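PDB 4QVR: DUF6844 domain-containing protein from Francisella tularensis subsp. tularensis, which is of unknown function, carries a signal sequence and folds as a mixed helix and sheet protein in which long helices pack together. Local coordinates for residues M236-L241 against E376-S381; G370-Q375 against S410-T415; S155-N160 against L241-G246. All blocks are in the same frame, centred on the assembly; numbering follows the deposited sequence.

Contact 1 of 3, residues M236-L241 against E376-S381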
# COMPACT_ATOMS: atom_id res chain seq x y z
N MSE A 236 -20.94 -0.48 16.52
CA MSE A 236 -19.60 -1.03 16.78
C MSE A 236 -18.95 -1.32 15.45
O MSE A 236 -17.76 -1.05 15.26
CB MSE A 236 -19.60 -2.27 17.67
CG MSE A 236 -20.01 -1.95 19.12
SE MSE A 236 -19.13 -0.35 19.88
CE MSE A 236 -20.70 0.84 20.00
N THR A 237 -19.71 -1.86 14.50
CA THR A 237 -19.16 -2.14 13.16
C THR A 237 -18.65 -0.88 12.47
O THR A 237 -17.60 -0.91 11.84
CB THR A 237 -20.20 -2.82 12.24
OG1 THR A 237 -20.53 -4.11 12.76
CG2 THR A 237 -19.68 -3.02 10.86
N ILE A 238 -19.40 0.22 12.58
CA ILE A 238 -18.97 1.48 11.97
C ILE A 238 -17.72 2.01 12.69
O ILE A 238 -16.76 2.48 12.05
CB ILE A 238 -20.06 2.58 12.00
CG1 ILE A 238 -21.34 2.15 11.26
CG2 ILE A 238 -19.54 3.87 11.40
CD1 ILE A 238 -21.15 1.88 9.78
N LYS A 239 -17.75 1.95 14.02
CA LYS A 239 -16.64 2.38 14.86
C LYS A 239 -15.36 1.64 14.43
O LYS A 239 -14.36 2.27 14.15
CB LYS A 239 -16.99 2.11 16.33
CG LYS A 239 -15.96 2.58 17.34
CD LYS A 239 -16.46 2.36 18.77
CE LYS A 239 -15.46 2.87 19.81
NZ LYS A 239 -14.14 2.20 19.72
N SER A 240 -15.42 0.32 14.36
CA SER A 240 -14.30 -0.52 13.92
C SER A 240 -13.68 -0.09 12.61
O SER A 240 -12.47 0.02 12.50
CB SER A 240 -14.77 -1.96 13.73
OG SER A 240 -14.89 -2.60 14.97
N LEU A 241 -14.53 0.10 11.60
CA LEU A 241 -14.10 0.47 10.27
C LEU A 241 -13.50 1.85 10.20
O LEU A 241 -12.53 2.06 9.47
CB LEU A 241 -15.26 0.37 9.30
CG LEU A 241 -15.70 -1.08 9.03
CD1 LEU A 241 -17.00 -1.14 8.22
CD2 LEU A 241 -14.56 -1.80 8.32
N GLU A 376 -14.30 11.30 5.78
CA GLU A 376 -14.19 10.41 4.60
C GLU A 376 -14.11 8.94 5.02
O GLU A 376 -14.60 8.07 4.31
CB GLU A 376 -13.01 10.79 3.70
CG GLU A 376 -13.26 12.04 2.87
CD GLU A 376 -12.13 12.39 1.92
OE1 GLU A 376 -10.94 12.18 2.26
OE2 GLU A 376 -12.42 12.92 0.81
N ALA A 377 -13.48 8.69 6.16
CA ALA A 377 -13.39 7.36 6.72
C ALA A 377 -14.79 6.87 7.14
O ALA A 377 -15.13 5.71 6.94
CB ALA A 377 -12.44 7.34 7.90
N LEU A 378 -15.59 7.78 7.72
CA LEU A 378 -16.96 7.45 8.17
C LEU A 378 -17.89 7.11 7.00
O LEU A 378 -18.61 6.11 7.03
CB LEU A 378 -17.53 8.59 9.00
CG LEU A 378 -19.02 8.53 9.36
CD1 LEU A 378 -19.35 7.29 10.17
CD2 LEU A 378 -19.43 9.80 10.10
N THR A 379 -17.84 7.92 5.95
CA THR A 379 -18.67 7.71 4.78
C THR A 379 -18.39 6.35 4.15
O THR A 379 -19.30 5.65 3.74
CB THR A 379 -18.44 8.83 3.76
OG1 THR A 379 -18.55 10.09 4.43
CG2 THR A 379 -19.46 8.75 2.62
N MSE A 380 -17.12 5.96 4.11
CA MSE A 380 -16.75 4.68 3.53
C MSE A 380 -17.19 3.54 4.40
O MSE A 380 -17.57 2.48 3.90
CB MSE A 380 -15.24 4.55 3.41
CG MSE A 380 -14.71 5.30 2.20
SE MSE A 380 -12.91 4.58 1.91
CE MSE A 380 -13.54 3.01 0.92
N SER A 381 -17.11 3.72 5.72
CA SER A 381 -17.54 2.68 6.65
C SER A 381 -19.07 2.51 6.59
O SER A 381 -19.59 1.40 6.70
CB SER A 381 -17.12 3.01 8.07
OG SER A 381 -15.73 3.15 8.16
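Ser-381 presses on Leu-241 where helix 224-246 meets helix 374-385, and it has more surface buried by this contact than any other residue. The CA atoms of the two residues are 5.5 Å apart, so the main chains come close. Ser-381 OG lies 3.0 Å from Leu-241 CB, and CB of the serine stands 3.5 Å from that same CB, tighter than an ordinary carbon-carbon contact. A serine suits the place because it is small and can satisfy its own hydroxyl. With OG beside its own backbone N (chi1 -59°), the hydroxyl turns back along the helix and donates to Ala-377 O over 2.9 Å. This bond satisfies the buried hydroxyl without any polar partner across the interface; the carbonyl takes Ser-381 N from its other face.

Ile-238, one turn before Leu-241, uses both of its branches. Its CD1 reaches the main chain of helix 374-385, 3.5 Å from Ser-381 O. CG2 meets the methyl CD1 of Leu-378 at 3.6 Å, the two side chains crossing at a slant near the border of the contact. A branched chain serves well here, covering backbone and side chain together. Ser-385 extends the same strip, touching Ile-238 and Leu-241, while Phe-245 covers Ala-377 and Met-380 further along.

No hydrogen bond joins the segments. With axes 9.0 Å apart and directions 132° apart, this is a steeply inclined, roughly antiparallel helix pair, closely packed around a small residue.

Contact 2 of 3, residues G370-Q375 against S410-T415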
# COMPACT_ATOMS: atom_id res chain seq x y z
N GLY A 370 -4.88 7.98 0.62
CA GLY A 370 -5.06 7.03 1.74
C GLY A 370 -5.07 7.67 3.12
O GLY A 370 -5.51 7.08 4.09
N GLN A 371 -4.57 8.90 3.19
CA GLN A 371 -4.52 9.67 4.42
C GLN A 371 -5.73 10.55 4.43
O GLN A 371 -5.63 11.76 4.38
CB GLN A 371 -3.23 10.49 4.43
CG GLN A 371 -2.00 9.59 4.24
CD GLN A 371 -0.69 10.34 4.24
OE1 GLN A 371 -0.66 11.56 4.21
NE2 GLN A 371 0.41 9.60 4.28
N MSE A 372 -6.89 9.91 4.47
CA MSE A 372 -8.18 10.60 4.40
C MSE A 372 -8.67 11.20 5.69
O MSE A 372 -8.27 10.80 6.78
CB MSE A 372 -9.24 9.59 3.99
CG MSE A 372 -9.49 8.56 5.09
SE MSE A 372 -10.51 7.09 4.28
CE MSE A 372 -9.03 6.10 3.45
N SER A 373 -9.59 12.15 5.55
CA SER A 373 -10.16 12.81 6.72
C SER A 373 -10.99 11.82 7.52
O SER A 373 -11.32 10.74 7.03
CB SER A 373 -11.05 13.99 6.31
OG SER A 373 -12.14 13.53 5.52
N THR A 374 -11.33 12.21 8.74
CA THR A 374 -12.15 11.38 9.62
C THR A 374 -13.56 11.21 9.05
O THR A 374 -14.18 10.15 9.20
CB THR A 374 -12.23 12.01 11.01
OG1 THR A 374 -12.55 13.39 10.86
CG2 THR A 374 -10.89 11.89 11.71
N GLN A 375 -14.05 12.24 8.37
CA GLN A 375 -15.38 12.18 7.79
C GLN A 375 -15.36 11.25 6.58
O GLN A 375 -16.30 10.49 6.37
CB GLN A 375 -15.87 13.59 7.41
CG GLN A 375 -17.39 13.73 7.47
CD GLN A 375 -18.13 12.79 6.52
OE1 GLN A 375 -17.89 12.80 5.31
NE2 GLN A 375 -19.04 11.99 7.07
N SER A 410 -10.76 0.40 -3.61
CA SER A 410 -10.35 0.56 -5.00
C SER A 410 -11.22 1.63 -5.69
O SER A 410 -10.73 2.42 -6.52
CB SER A 410 -10.51 -0.76 -5.73
OG SER A 410 -10.25 -0.58 -7.11
N THR A 411 -12.50 1.66 -5.34
CA THR A 411 -13.41 2.63 -5.92
C THR A 411 -12.98 4.03 -5.50
O THR A 411 -12.83 4.92 -6.34
CB THR A 411 -14.87 2.35 -5.48
OG1 THR A 411 -15.28 1.07 -5.97
CG2 THR A 411 -15.83 3.41 -6.00
N TYR A 412 -12.75 4.19 -4.19
CA TYR A 412 -12.34 5.46 -3.60
C TYR A 412 -11.07 6.01 -4.21
O TYR A 412 -10.97 7.21 -4.42
CB TYR A 412 -12.17 5.32 -2.10
CG TYR A 412 -11.52 6.50 -1.40
CD1 TYR A 412 -12.25 7.63 -1.06
CD2 TYR A 412 -10.16 6.46 -1.07
CE1 TYR A 412 -11.65 8.71 -0.41
CE2 TYR A 412 -9.55 7.52 -0.42
CZ TYR A 412 -10.29 8.64 -0.09
OH TYR A 412 -9.68 9.70 0.55
N TYR A 413 -10.09 5.16 -4.50
CA TYR A 413 -8.87 5.67 -5.09
C TYR A 413 -9.11 6.14 -6.52
O TYR A 413 -8.62 7.20 -6.91
CB TYR A 413 -7.71 4.67 -5.04
CG TYR A 413 -7.15 4.40 -3.65
CD1 TYR A 413 -6.69 5.44 -2.85
CD2 TYR A 413 -7.01 3.10 -3.17
CE1 TYR A 413 -6.17 5.19 -1.58
CE2 TYR A 413 -6.47 2.83 -1.92
CZ TYR A 413 -6.06 3.88 -1.12
OH TYR A 413 -5.54 3.63 0.13
N LYS A 414 -9.88 5.38 -7.30
CA LYS A 414 -10.15 5.77 -8.69
C LYS A 414 -10.93 7.07 -8.78
O LYS A 414 -10.66 7.86 -9.66
CB LYS A 414 -10.87 4.65 -9.46
CG LYS A 414 -10.00 3.41 -9.70
CD LYS A 414 -10.73 2.28 -10.44
CE LYS A 414 -11.07 2.66 -11.87
NZ LYS A 414 -11.79 1.58 -12.59
N THR A 415 -11.86 7.31 -7.85
CA THR A 415 -12.67 8.54 -7.88
C THR A 415 -12.07 9.77 -7.17
O THR A 415 -12.38 10.88 -7.56
CB THR A 415 -14.11 8.34 -7.33
OG1 THR A 415 -14.07 8.02 -5.94
CG2 THR A 415 -14.84 7.24 -8.09
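Met-372 and Tyr-412 make a Met-aromatic contact, with the selenium of selenomethionine in the place of sulfur. Met-372 SE lies 5.1 Å from the centroid of the Tyr-412 ring and 26° off its normal, an oblique approach. CG of Met-372 sits between its backbone N and carbonyl carbon (chi1 69°), the crowded position, and the chain bends again at its end, which brings CE towards the ring. Tyr-412 reaches across with CG anti to its own N (chi1 170°). A long, flexible and polarisable side chain can lie against the ring at such a slant.

Apolar packing adds to this, Met-372 CE lying 4.2 Å from Tyr-412 CE2. Separately, Met-372 CB makes a close carbon-to-hydroxyl contact, 3.5 Å from Tyr-412 OH. Beside them Tyr-413 meets backbone alone: Gly-370 N approaches the edge of its ring in plane, 3.8 Å from Tyr-413 CE1. Having no side chain, Gly-370 lets the phenol come close, with its CA 3.8 Å from Tyr-413 OH.

No hydrogen bond joins the two segments; the tyrosine hydroxyls find partners just beyond them. Tyr-412 OH donates to Ala-369 O, receives Lys-416 NZ and has a weak link to Glu-376, while Tyr-413 OH pairs with Gln-150 OE1 of helix 134-159. Ser-373 OG caps Glu-376 N at the start of helix 374-385.

Tyr-412 is thus bonded to the end of helix 349-370, which holds its ring in place on the turn, whereas Tyr-413 is tied to helix 134-159. The nearby lysine and glutamate would probably have opposing effects on the ionisation of Tyr-412, and its carbonyl bond should help keep the phenol neutral.

Contact 3 of 3, residues S155-N160 against L241-G246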
# COMPACT_ATOMS: atom_id res chain seq x y z
N SER A 155 -9.65 -5.22 7.88
CA SER A 155 -10.45 -6.37 8.27
C SER A 155 -9.98 -6.92 9.62
O SER A 155 -10.77 -7.29 10.47
CB SER A 155 -10.33 -7.44 7.18
OG SER A 155 -11.16 -8.56 7.45
N PHE A 156 -8.67 -6.96 9.79
CA PHE A 156 -8.05 -7.42 11.02
C PHE A 156 -8.40 -6.45 12.16
O PHE A 156 -8.76 -6.87 13.24
CB PHE A 156 -6.55 -7.52 10.80
CG PHE A 156 -5.82 -8.04 11.97
CD1 PHE A 156 -5.53 -7.20 13.04
CD2 PHE A 156 -5.40 -9.36 12.00
CE1 PHE A 156 -4.86 -7.68 14.15
CE2 PHE A 156 -4.73 -9.85 13.11
CZ PHE A 156 -4.46 -9.01 14.19
N ILE A 157 -8.29 -5.16 11.91
CA ILE A 157 -8.69 -4.18 12.90
C ILE A 157 -10.17 -4.33 13.29
O ILE A 157 -10.51 -4.27 14.47
CB ILE A 157 -8.42 -2.74 12.42
CG1 ILE A 157 -6.93 -2.48 12.39
CG2 ILE A 157 -9.08 -1.72 13.33
CD1 ILE A 157 -6.26 -2.71 13.74
N SER A 158 -11.04 -4.54 12.30
CA SER A 158 -12.49 -4.65 12.59
C SER A 158 -12.86 -5.82 13.50
O SER A 158 -13.85 -5.76 14.22
CB SER A 158 -13.31 -4.77 11.30
OG SER A 158 -13.09 -6.02 10.66
N ALA A 159 -12.07 -6.88 13.46
CA ALA A 159 -12.32 -8.06 14.28
C ALA A 159 -11.83 -7.91 15.75
O ALA A 159 -12.49 -8.38 16.68
CB ALA A 159 -11.66 -9.27 13.64
N ASN A 160 -10.69 -7.23 15.93
CA ASN A 160 -10.09 -7.05 17.26
C ASN A 160 -10.36 -5.68 17.86
O ASN A 160 -11.50 -5.21 17.89
CB ASN A 160 -8.59 -7.28 17.15
CG ASN A 160 -8.24 -8.58 16.44
OD1 ASN A 160 -9.13 -9.33 16.02
ND2 ASN A 160 -6.96 -8.84 16.28
N LEU A 241 -14.53 0.10 11.60
CA LEU A 241 -14.10 0.47 10.27
C LEU A 241 -13.50 1.85 10.20
O LEU A 241 -12.53 2.06 9.47
CB LEU A 241 -15.26 0.37 9.30
CG LEU A 241 -15.70 -1.08 9.03
CD1 LEU A 241 -17.00 -1.14 8.22
CD2 LEU A 241 -14.56 -1.80 8.32
N THR A 242 -14.09 2.78 10.93
CA THR A 242 -13.59 4.15 10.98
C THR A 242 -12.19 4.16 11.58
O THR A 242 -11.35 4.91 11.17
CB THR A 242 -14.51 5.06 11.82
OG1 THR A 242 -15.77 5.18 11.17
CG2 THR A 242 -13.93 6.46 11.93
N THR A 243 -11.95 3.31 12.56
CA THR A 243 -10.65 3.25 13.18
C THR A 243 -9.66 2.69 12.16
O THR A 243 -8.58 3.24 11.98
CB THR A 243 -10.71 2.44 14.47
OG1 THR A 243 -11.55 3.13 15.41
CG2 THR A 243 -9.31 2.28 15.08
N GLY A 244 -10.07 1.61 11.48
CA GLY A 244 -9.29 0.98 10.45
C GLY A 244 -8.92 1.88 9.27
O GLY A 244 -7.76 1.88 8.85
N PHE A 245 -9.88 2.61 8.71
CA PHE A 245 -9.57 3.53 7.61
C PHE A 245 -8.69 4.68 8.09
O PHE A 245 -7.79 5.12 7.37
CB PHE A 245 -10.82 4.11 6.97
CG PHE A 245 -11.58 3.12 6.14
CD1 PHE A 245 -11.09 2.71 4.92
CD2 PHE A 245 -12.79 2.62 6.56
CE1 PHE A 245 -11.78 1.81 4.15
CE2 PHE A 245 -13.49 1.72 5.78
CZ PHE A 245 -12.98 1.31 4.58
N GLY A 246 -8.94 5.18 9.31
CA GLY A 246 -8.13 6.27 9.86
C GLY A 246 -6.65 5.88 10.05
O GLY A 246 -5.76 6.71 9.90
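The backbones of Ile-157 and Gly-244 come within 5.7 Å, CA to CA, where the end of helix 134-159 meets helix 224-246 at an axis distance of 8.4 Å and an angle of 143° between directions. Ile-157 contributes the most to the contact. Its CG2 branch stands anti to the backbone N, with CG1 beside that N (chi1 -71°), and this methyl is what touches: it lies 3.9 Å from Gly-244 N and 4.0 Å from Gly-244 CA. The absence of a side chain at Gly-244 bares the main chain of helix 224-246, and a branched isoleucine can rest directly on it. The same CG2 also lies 4.4 Å from Thr-243 CG2, at the exposed border. Thr-243 turns a methyl towards this apolar neighbour while its hydroxyl bonds back to Lys-239 O.

One residue on, Ser-158 offers only its methylene: CB is 4.4 Å from Leu-241 CD2, a loose contact. Leu-241 starts away from helix 134-159, yet its branched end comes back towards it and also touches Ile-154. The hydroxyl of Ser-158 takes no part across the interface. It donates to Ser-155 O over 2.7 Å at a C=O...donor angle of 118°, and that carbonyl accepts Ala-159 N from the same face. Ser-240 OG lies near Ser-158 O in a weak, unsettled bond.

Between these two segments, then, the packing is methyl against backbone, methyl against methyl and serine methylene against methyl. The strong bonds of Ser-158 OG and Thr-243 OG1 stay within their own helices, so the join depends on shape more than on directed bonds.

Helix 224-246 lies between two partners: contact 1 sets it against helix 374-385 and contact 3 against helix 134-159. The two share Leu-241, and their centres are only 8 Å apart. Contact 2 lies 12 Å from contact 1, centre to centre, and both use helix 374-385; contacts 2 and 3 are 15 Å apart. Met-380, Phe-245 and Met-372 connect the three contacts: Met-380 SE stands 3.7 Å from Phe-245 CE1 and 4.2 Å from Met-372 SE, and Met-372 SE lies 4.0 Å from Phe-245 CB. Together they form one connected, partly buried cluster of helices and the turn before helix 374-385; no ligand or active site is known.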